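Local atomic coordinates of peptide amidase (Stenotrophomonas maltophilia, PDB entry 1M22), a protein that probably hydrolyses amide bonds, acting as an amidase with a preference, to judge from its accepted enzyme class, for amides of peptides. Residues Trp318-Glu322 with Ser437-Val441; Pro416-Val420 with Phe431-Tyr436; Tyr444-Val449 with Leu461-Ala467. All blocks are in the same frame, centred on the assembly; numbering follows the deposited sequence.

Contact 1. Residues Trp318-Glu322 with Ser437-Val441; sequences WAEAE and SAAAV
The indole of Trp-318 overlaps the side chain of Val-441, which lies over one face of the ring system. Val-441 CB stands 4.3 Å from the centroid of the five-membered ring, 17° off its normal, a CH-pi contact over the face of that ring. The far end of the indole meets Ala-438, with CH2 of the tryptophan 3.6 Å from the alanine CB. The tryptophan side chain sets out toward helix 436-442, and a chi1 of 57°, with CG between the backbone N and the carbonyl carbon, turns the indole onto it.

Its polar edge is used as well. Trp-318 NE1 donates to Ser-437 OG at 3.0 Å, the N-H...O angle being 156° and the oxygen slightly tilted from the ring plane. Ser-437 OG also receives a bond from a water at 2.9 Å, and that water donates to Glu-322 OE1 at 2.7 Å, so a single solvent molecule ties the carboxylate to the serine. A further hydrogen bond joins Ser-437 OG to Asp-187 OD2, and three polar partners thus surround the hydroxyl.

Glu-322, extended beyond CG, crosses Val-441 at a slant, its CD 3.4 Å from the valine CG2. The same methyl, Val-441 CG2, also packs 3.6 Å from CD1 of the Trp-318 indole. Gln-221 NE2 bonds to Glu-322 OE2. Asp-187 OD2 lies close to that oxygen too, a pairing of carboxylates that might favour a proton retained between them.

Here the beginning of helix 319-340 and the short helix 436-442 are joined by a mixed apolar and hydrogen-bonded contact. It belongs to the helical covering of the amidase fold, with Glu-322 about 10 Å, side chain to side chain, from the nucleophile Ser-189.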
loop_
_atom_site.group_PDB
_atom_site.type_symbol
_atom_site.label_atom_id
_atom_site.label_comp_id
_atom_site.label_asym_id
_atom_site.label_seq_id
_atom_site.Cartn_x
_atom_site.Cartn_y
_atom_site.Cartn_z
ATOM N N TRP A 318 5.755 -11.190 18.576
ATOM C CA TRP A 318 6.297 -11.788 17.360
ATOM C C TRP A 318 7.470 -11.024 16.748
ATOM O O TRP A 318 8.011 -11.439 15.730
ATOM C CB TRP A 318 5.182 -11.886 16.321
ATOM C CG TRP A 318 4.556 -10.550 16.040
ATOM C CD1 TRP A 318 5.083 -9.532 15.293
ATOM C CD2 TRP A 318 3.313 -10.065 16.557
ATOM N NE1 TRP A 318 4.243 -8.444 15.316
ATOM C CE2 TRP A 318 3.150 -8.744 16.085
ATOM C CE3 TRP A 318 2.319 -10.620 17.376
ATOM C CZ2 TRP A 318 2.032 -7.967 16.406
ATOM C CZ3 TRP A 318 1.207 -9.847 17.694
ATOM C CH2 TRP A 318 1.073 -8.534 17.209
ATOM N N ALA A 319 7.859 -9.912 17.364
ATOM C CA ALA A 319 8.944 -9.083 16.840
ATOM C C ALA A 319 10.211 -9.832 16.422
ATOM O O ALA A 319 10.676 -9.691 15.290
ATOM C CB ALA A 319 9.297 -7.997 17.849
ATOM N N GLU A 320 10.774 -10.618 17.335
ATOM C CA GLU A 320 11.996 -11.363 17.051
ATOM C C GLU A 320 11.817 -12.405 15.949
ATOM O O GLU A 320 12.654 -12.525 15.053
ATOM C CB GLU A 320 12.500 -12.034 18.331
ATOM C CG GLU A 320 13.781 -12.828 18.160
ATOM C CD GLU A 320 14.366 -13.278 19.485
ATOM O OE1 GLU A 320 13.656 -13.961 20.254
ATOM O OE2 GLU A 320 15.538 -12.947 19.756
ATOM N N ALA A 321 10.725 -13.159 16.020
ATOM C CA ALA A 321 10.446 -14.184 15.022
ATOM C C ALA A 321 10.260 -13.553 13.645
ATOM O O ALA A 321 10.714 -14.098 12.637
ATOM C CB ALA A 321 9.197 -14.971 15.413
ATOM N N GLU A 322 9.590 -12.405 13.606
ATOM C CA GLU A 322 9.359 -11.718 12.342
ATOM C C GLU A 322 10.678 -11.270 11.721
ATOM O O GLU A 322 10.900 -11.443 10.527
ATOM C CB GLU A 322 8.443 -10.504 12.544
ATOM C CG GLU A 322 8.236 -9.698 11.270
ATOM C CD GLU A 322 7.418 -8.444 11.482
ATOM O OE1 GLU A 322 7.245 -8.021 12.647
ATOM O OE2 GLU A 322 6.958 -7.871 10.468
ATOM N N SER A 437 1.080 -4.055 12.743
ATOM C CA SER A 437 2.020 -5.151 12.556
ATOM C C SER A 437 1.329 -6.502 12.727
ATOM O O SER A 437 1.710 -7.485 12.094
ATOM C CB SER A 437 3.175 -5.042 13.552
ATOM O OG SER A 437 4.091 -6.115 13.386
ATOM N N ALA A 438 0.313 -6.550 13.583
ATOM C CA ALA A 438 -0.409 -7.795 13.818
ATOM C C ALA A 438 -1.007 -8.327 12.517
ATOM O O ALA A 438 -0.870 -9.506 12.198
ATOM C CB ALA A 438 -1.509 -7.581 14.853
ATOM N N ALA A 439 -1.674 -7.459 11.763
ATOM C CA ALA A 439 -2.273 -7.889 10.507
ATOM C C ALA A 439 -1.201 -8.284 9.495
ATOM O O ALA A 439 -1.341 -9.278 8.782
ATOM C CB ALA A 439 -3.153 -6.779 9.938
ATOM N N ALA A 440 -0.127 -7.509 9.434
ATOM C CA ALA A 440 0.950 -7.809 8.500
ATOM C C ALA A 440 1.582 -9.175 8.771
ATOM O O ALA A 440 1.776 -9.974 7.854
ATOM C CB ALA A 440 2.016 -6.713 8.563
ATOM N N VAL A 441 1.893 -9.443 10.034
ATOM C CA VAL A 441 2.527 -10.703 10.403
ATOM C C VAL A 441 1.572 -11.894 10.299
ATOM O O VAL A 441 1.981 -12.998 9.938
ATOM C CB VAL A 441 3.125 -10.590 11.822
ATOM C CG1 VAL A 441 3.721 -11.919 12.263
ATOM C CG2 VAL A 441 4.199 -9.502 11.826
HETATM O O HOH W 1 6.759 -6.187 14.614
#

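Contact 2. Residues Pro416-Val420 with Phe431-Tyr436; sequences PTTGV and FPGESY
Phe-431, Thr-418 and Thr-417 bury the most surface where the chain leaving strand 412-416 meets the loop leading into helix 436-442. The phenyl ring of Phe-431 turns an edge to Val-420 O, which lies near the ring plane, 3.1 Å from CZ. Its CD1 comes 3.1 Å from Gly-419 N, a close approach to the main chain that the lack of a side chain on this glycine permits.

Thr-418 OG1 also lies in the plane of that ring, at its edge, 3.3 Å from CD1 of Phe-431. The hydroxyl donates to Glu-434 OE2 in a short bond of 2.6 Å, received on the anti lone pair, the one turned away from the other carboxylate oxygen. The two side chains lie side by side and point the same way. Thr-418 places OG1 anti to the backbone N, chi1 -176°, which directs the hydroxyl at the carboxylate. Glu-434 closes a type II turn begun at Phe-431, with Gly-433 at a positive phi of 102°.

Thr-417 takes part through its carbonyl. Its O lies in the plane of the Tyr-436 ring, at the edge, 3.4 Å from CD2. A water completes the seam: it donates to Pro-416 O and to Thr-417 O, at 2.8 and 2.7 Å, and accepts from Ser-435 N, cross-linking main-chain groups of both segments.

Around this junction, Tyr-286 stacks edge-to-face with Phe-431 and bonds through its OH to Val-420 N. Thr-418 leans on helix 191-196 through Cys-192 and Ile-196. Thr-417 touches Ala-195 of the same helix and Leu-462 of strand 457-464, while its hydroxyl hydrogen-bonds to Thr-448 of strand 446-454.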
loop_
_atom_site.group_PDB
_atom_site.type_symbol
_atom_site.label_atom_id
_atom_site.label_comp_id
_atom_site.label_asym_id
_atom_site.label_seq_id
_atom_site.Cartn_x
_atom_site.Cartn_y
_atom_site.Cartn_z
ATOM N N PRO A 416 -5.880 3.959 16.091
ATOM C CA PRO A 416 -5.298 4.986 15.224
ATOM C C PRO A 416 -4.227 4.196 14.466
ATOM O O PRO A 416 -3.604 3.301 15.039
ATOM C CB PRO A 416 -4.671 5.965 16.213
ATOM C CG PRO A 416 -5.500 5.795 17.450
ATOM C CD PRO A 416 -5.709 4.300 17.513
ATOM N N THR A 417 -4.010 4.503 13.193
ATOM C CA THR A 417 -3.018 3.771 12.415
ATOM C C THR A 417 -1.591 4.016 12.897
ATOM O O THR A 417 -0.812 3.078 13.086
ATOM C CB THR A 417 -3.130 4.143 10.929
ATOM O OG1 THR A 417 -4.483 3.937 10.506
ATOM C CG2 THR A 417 -2.197 3.285 10.080
ATOM N N THR A 418 -1.259 5.284 13.097
ATOM C CA THR A 418 0.071 5.672 13.544
ATOM C C THR A 418 0.003 7.133 13.982
ATOM O O THR A 418 -1.085 7.685 14.131
ATOM C CB THR A 418 1.103 5.491 12.395
ATOM O OG1 THR A 418 2.420 5.786 12.876
ATOM C CG2 THR A 418 0.774 6.405 11.214
ATOM N N GLY A 419 1.160 7.749 14.210
ATOM C CA GLY A 419 1.185 9.149 14.603
ATOM C C GLY A 419 1.216 10.011 13.355
ATOM O O GLY A 419 0.814 9.560 12.281
ATOM N N VAL A 420 1.688 11.248 13.477
ATOM C CA VAL A 420 1.750 12.133 12.319
ATOM C C VAL A 420 3.145 12.192 11.715
ATOM O O VAL A 420 4.120 11.741 12.316
ATOM C CB VAL A 420 1.312 13.568 12.674
ATOM C CG1 VAL A 420 -0.132 13.562 13.144
ATOM C CG2 VAL A 420 2.228 14.148 13.741
ATOM N N PHE A 431 6.665 5.419 16.580
ATOM C CA PHE A 431 5.578 5.788 17.481
ATOM C C PHE A 431 5.078 4.571 18.255
ATOM O O PHE A 431 4.474 3.667 17.681
ATOM C CB PHE A 431 4.427 6.395 16.677
ATOM C CG PHE A 431 4.802 7.644 15.928
ATOM C CD1 PHE A 431 4.249 7.911 14.681
ATOM C CD2 PHE A 431 5.696 8.560 16.474
ATOM C CE1 PHE A 431 4.580 9.072 13.985
ATOM C CE2 PHE A 431 6.034 9.725 15.787
ATOM C CZ PHE A 431 5.475 9.981 14.540
ATOM N N PRO A 432 5.329 4.534 19.574
ATOM C CA PRO A 432 4.904 3.420 20.428
ATOM C C PRO A 432 3.392 3.202 20.445
ATOM O O PRO A 432 2.618 4.156 20.507
ATOM C CB PRO A 432 5.434 3.820 21.803
ATOM C CG PRO A 432 6.653 4.622 21.473
ATOM C CD PRO A 432 6.162 5.481 20.335
ATOM N N GLY A 433 2.978 1.940 20.382
ATOM C CA GLY A 433 1.559 1.637 20.420
ATOM C C GLY A 433 0.878 1.291 19.109
ATOM O O GLY A 433 -0.338 1.114 19.090
ATOM N N GLU A 434 1.631 1.196 18.016
ATOM C CA GLU A 434 1.026 0.852 16.728
ATOM C C GLU A 434 0.543 -0.593 16.767
ATOM O O GLU A 434 1.119 -1.424 17.471
ATOM C CB GLU A 434 2.034 1.038 15.592
ATOM C CG GLU A 434 2.564 2.457 15.468
ATOM C CD GLU A 434 3.628 2.588 14.396
ATOM O OE1 GLU A 434 4.602 1.807 14.432
ATOM O OE2 GLU A 434 3.497 3.472 13.524
ATOM N N SER A 435 -0.505 -0.892 16.004
ATOM C CA SER A 435 -1.077 -2.235 15.978
ATOM C C SER A 435 -1.117 -2.918 14.611
ATOM O O SER A 435 -1.388 -4.120 14.536
ATOM C CB SER A 435 -2.503 -2.197 16.537
ATOM O OG SER A 435 -2.524 -1.760 17.887
ATOM N N TYR A 436 -0.849 -2.176 13.538
ATOM C CA TYR A 436 -0.908 -2.750 12.192
ATOM C C TYR A 436 0.038 -3.920 11.932
ATOM O O TYR A 436 -0.180 -4.699 11.003
ATOM C CB TYR A 436 -0.693 -1.659 11.132
ATOM C CG TYR A 436 0.628 -0.933 11.231
ATOM C CD1 TYR A 436 1.823 -1.557 10.868
ATOM C CD2 TYR A 436 0.686 0.379 11.699
ATOM C CE1 TYR A 436 3.043 -0.890 10.972
ATOM C CE2 TYR A 436 1.899 1.053 11.807
ATOM C CZ TYR A 436 3.072 0.412 11.444
ATOM O OH TYR A 436 4.274 1.071 11.565
HETATM O O HOH W 2 -1.853 1.142 14.638
#

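Contact 3. Residues Tyr444-Val449 with Leu461-Ala467; sequences YPSLTV and LLFMGTA
An antiparallel beta hairpin, strands 446-454 and 457-464, occupies two inner positions of the large mixed sheet, between strands 200-203 and 412-416, and this contact covers its open end. Leu-447 and Phe-463 make a hydrogen-bonded pair, each N reaching the other's O at 2.8 Å. Val-449 and Leu-461 repeat the pattern, the bond from Leu-461 N to Val-449 O being nearly straight at 175°. In the intervening non-hydrogen-bonded pairs, Ser-446 with Met-464 and Thr-448 with Leu-462, CA-H groups approach carbonyls instead, as where Ser-446 CA lies 3.1 Å from Phe-463 O.

Ser-446, Thr-448, Leu-462 and Met-464 project from one face of the sheet, where the serine and threonine meet helix 191-196. Leu-447, Val-449, Leu-461 and Phe-463 project from the other, where Leu-447 and Val-449 pack on Ala-477 of helix 470-484. With CG anti to its carbonyl carbon, chi1 -69°, Phe-463 turns a ring edge to Leu-447 O and brings CE1 4.2 Å from CG2 of Val-449, in the next hydrogen-bonded pair.

Beyond the paired strands, Gly-465 N continues the bonding to Pro-445 O at 3.2 Å. The chain then passes over the ring of Tyr-444: Ala-467 N stands over the centre of that ring, 3.6 Å above the ring plane. Asp-402 fixes both sides of this crossing, bonding to Tyr-444 OH and to Thr-466 OG1. Gly-465 O, 3.3 Å from Tyr-444 CB, is buried here without a hydrogen-bond partner in the model.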
loop_
_atom_site.group_PDB
_atom_site.type_symbol
_atom_site.label_atom_id
_atom_site.label_comp_id
_atom_site.label_asym_id
_atom_site.label_seq_id
_atom_site.Cartn_x
_atom_site.Cartn_y
_atom_site.Cartn_z
ATOM N N TYR A 444 -3.210 -11.121 7.597
ATOM C CA TYR A 444 -4.628 -10.756 7.632
ATOM C C TYR A 444 -4.865 -9.371 7.038
ATOM O O TYR A 444 -3.956 -8.548 6.977
ATOM C CB TYR A 444 -5.134 -10.781 9.074
ATOM C CG TYR A 444 -5.247 -12.156 9.701
ATOM C CD1 TYR A 444 -4.881 -13.312 9.004
ATOM C CD2 TYR A 444 -5.723 -12.297 11.001
ATOM C CE1 TYR A 444 -4.993 -14.578 9.600
ATOM C CE2 TYR A 444 -5.836 -13.551 11.600
ATOM C CZ TYR A 444 -5.470 -14.680 10.895
ATOM O OH TYR A 444 -5.598 -15.915 11.492
ATOM N N PRO A 445 -6.106 -9.083 6.623
ATOM C CA PRO A 445 -6.412 -7.777 6.034
ATOM C C PRO A 445 -6.481 -6.599 7.002
ATOM O O PRO A 445 -6.919 -6.729 8.147
ATOM C CB PRO A 445 -7.746 -8.025 5.336
ATOM C CG PRO A 445 -8.423 -8.985 6.281
ATOM C CD PRO A 445 -7.299 -9.955 6.627
ATOM N N SER A 446 -6.028 -5.448 6.519
ATOM C CA SER A 446 -6.060 -4.211 7.287
ATOM C C SER A 446 -6.422 -3.092 6.316
ATOM O O SER A 446 -6.147 -3.186 5.120
ATOM C CB SER A 446 -4.715 -3.944 7.969
ATOM O OG SER A 446 -3.665 -3.811 7.036
ATOM N N LEU A 447 -7.039 -2.037 6.834
ATOM C CA LEU A 447 -7.499 -0.939 5.996
ATOM C C LEU A 447 -7.532 0.341 6.814
ATOM O O LEU A 447 -8.133 0.374 7.890
ATOM C CB LEU A 447 -8.910 -1.282 5.497
ATOM C CG LEU A 447 -9.640 -0.525 4.384
ATOM C CD1 LEU A 447 -10.951 -1.244 4.076
ATOM C CD2 LEU A 447 -9.907 0.906 4.805
ATOM N N THR A 448 -6.883 1.391 6.318
ATOM C CA THR A 448 -6.883 2.663 7.027
ATOM C C THR A 448 -7.729 3.687 6.274
ATOM O O THR A 448 -7.695 3.751 5.046
ATOM C CB THR A 448 -5.439 3.209 7.230
ATOM O OG1 THR A 448 -5.493 4.431 7.981
ATOM C CG2 THR A 448 -4.755 3.465 5.896
ATOM N N VAL A 449 -8.500 4.464 7.030
ATOM C CA VAL A 449 -9.371 5.509 6.490
ATOM C C VAL A 449 -9.063 6.820 7.211
ATOM O O VAL A 449 -8.905 6.840 8.429
ATOM C CB VAL A 449 -10.871 5.181 6.726
ATOM C CG1 VAL A 449 -11.750 6.272 6.115
ATOM C CG2 VAL A 449 -11.209 3.825 6.141
ATOM N N LEU A 461 -7.674 6.025 10.756
ATOM C CA LEU A 461 -8.322 5.026 11.599
ATOM C C LEU A 461 -8.086 3.674 10.927
ATOM O O LEU A 461 -8.468 3.459 9.765
ATOM C CB LEU A 461 -9.825 5.298 11.703
ATOM C CG LEU A 461 -10.620 4.301 12.551
ATOM C CD1 LEU A 461 -10.165 4.377 14.002
ATOM C CD2 LEU A 461 -12.101 4.616 12.437
ATOM N N LEU A 462 -7.448 2.771 11.660
ATOM C CA LEU A 462 -7.123 1.443 11.155
ATOM C C LEU A 462 -8.173 0.400 11.501
ATOM O O LEU A 462 -8.668 0.359 12.628
ATOM C CB LEU A 462 -5.784 0.992 11.737
ATOM C CG LEU A 462 -5.280 -0.394 11.339
ATOM C CD1 LEU A 462 -4.765 -0.360 9.915
ATOM C CD2 LEU A 462 -4.173 -0.823 12.291
ATOM N N PHE A 463 -8.509 -0.429 10.517
ATOM C CA PHE A 463 -9.449 -1.536 10.692
ATOM C C PHE A 463 -8.679 -2.821 10.387
ATOM O O PHE A 463 -7.976 -2.904 9.378
ATOM C CB PHE A 463 -10.624 -1.470 9.705
ATOM C CG PHE A 463 -11.587 -0.340 9.946
ATOM C CD1 PHE A 463 -11.254 0.962 9.592
ATOM C CD2 PHE A 463 -12.849 -0.585 10.487
ATOM C CE1 PHE A 463 -12.163 2.007 9.769
ATOM C CE2 PHE A 463 -13.764 0.452 10.667
ATOM C CZ PHE A 463 -13.419 1.750 10.307
ATOM N N MET A 464 -8.802 -3.820 11.257
ATOM C CA MET A 464 -8.146 -5.112 11.041
ATOM C C MET A 464 -9.163 -6.226 11.260
ATOM O O MET A 464 -10.025 -6.126 12.136
ATOM C CB MET A 464 -6.966 -5.315 12.000
ATOM C CG MET A 464 -5.793 -4.359 11.793
ATOM S SD MET A 464 -4.318 -4.832 12.743
ATOM C CE MET A 464 -4.880 -4.515 14.414
ATOM N N GLY A 465 -9.062 -7.279 10.455
ATOM C CA GLY A 465 -9.977 -8.401 10.583
ATOM C C GLY A 465 -9.253 -9.714 10.374
ATOM O O GLY A 465 -8.043 -9.733 10.143
ATOM N N THR A 466 -9.981 -10.823 10.451
ATOM C CA THR A 466 -9.356 -12.121 10.252
ATOM C C THR A 466 -9.193 -12.389 8.754
ATOM O O THR A 466 -9.668 -11.623 7.914
ATOM C CB THR A 466 -10.181 -13.250 10.916
ATOM O OG1 THR A 466 -9.403 -14.453 10.936
ATOM C CG2 THR A 466 -11.476 -13.498 10.155
ATOM N N ALA A 467 -8.511 -13.478 8.417
ATOM C CA ALA A 467 -8.282 -13.820 7.023
ATOM C C ALA A 467 -9.554 -13.808 6.179
ATOM O O ALA A 467 -10.605 -14.291 6.606
ATOM C CB ALA A 467 -7.613 -15.191 6.928
#

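In the fold
Chemistry follows place in the fold more than distance from the centre. Contact 3 lies nearest the centre of the chain and relies on repeated main-chain bonds; contacts 1 and 2, about 17 and 16 Å out centre to centre, depend more on single side chains and a bridging water each. Contacts 1 and 3 are buried, contact 2 only partly. Helix 436-442 relates them: contact 2 leads into it, contact 1 uses one flank, and Ala-439 on another meets the hairpin, its CB 3.6 Å from Met-464 SD and its O 2.9 Å from Tyr-444 N in a probable hydrogen bond. Contacts 2 and 3 also join through the hydroxyls of Thr-417 and Thr-448.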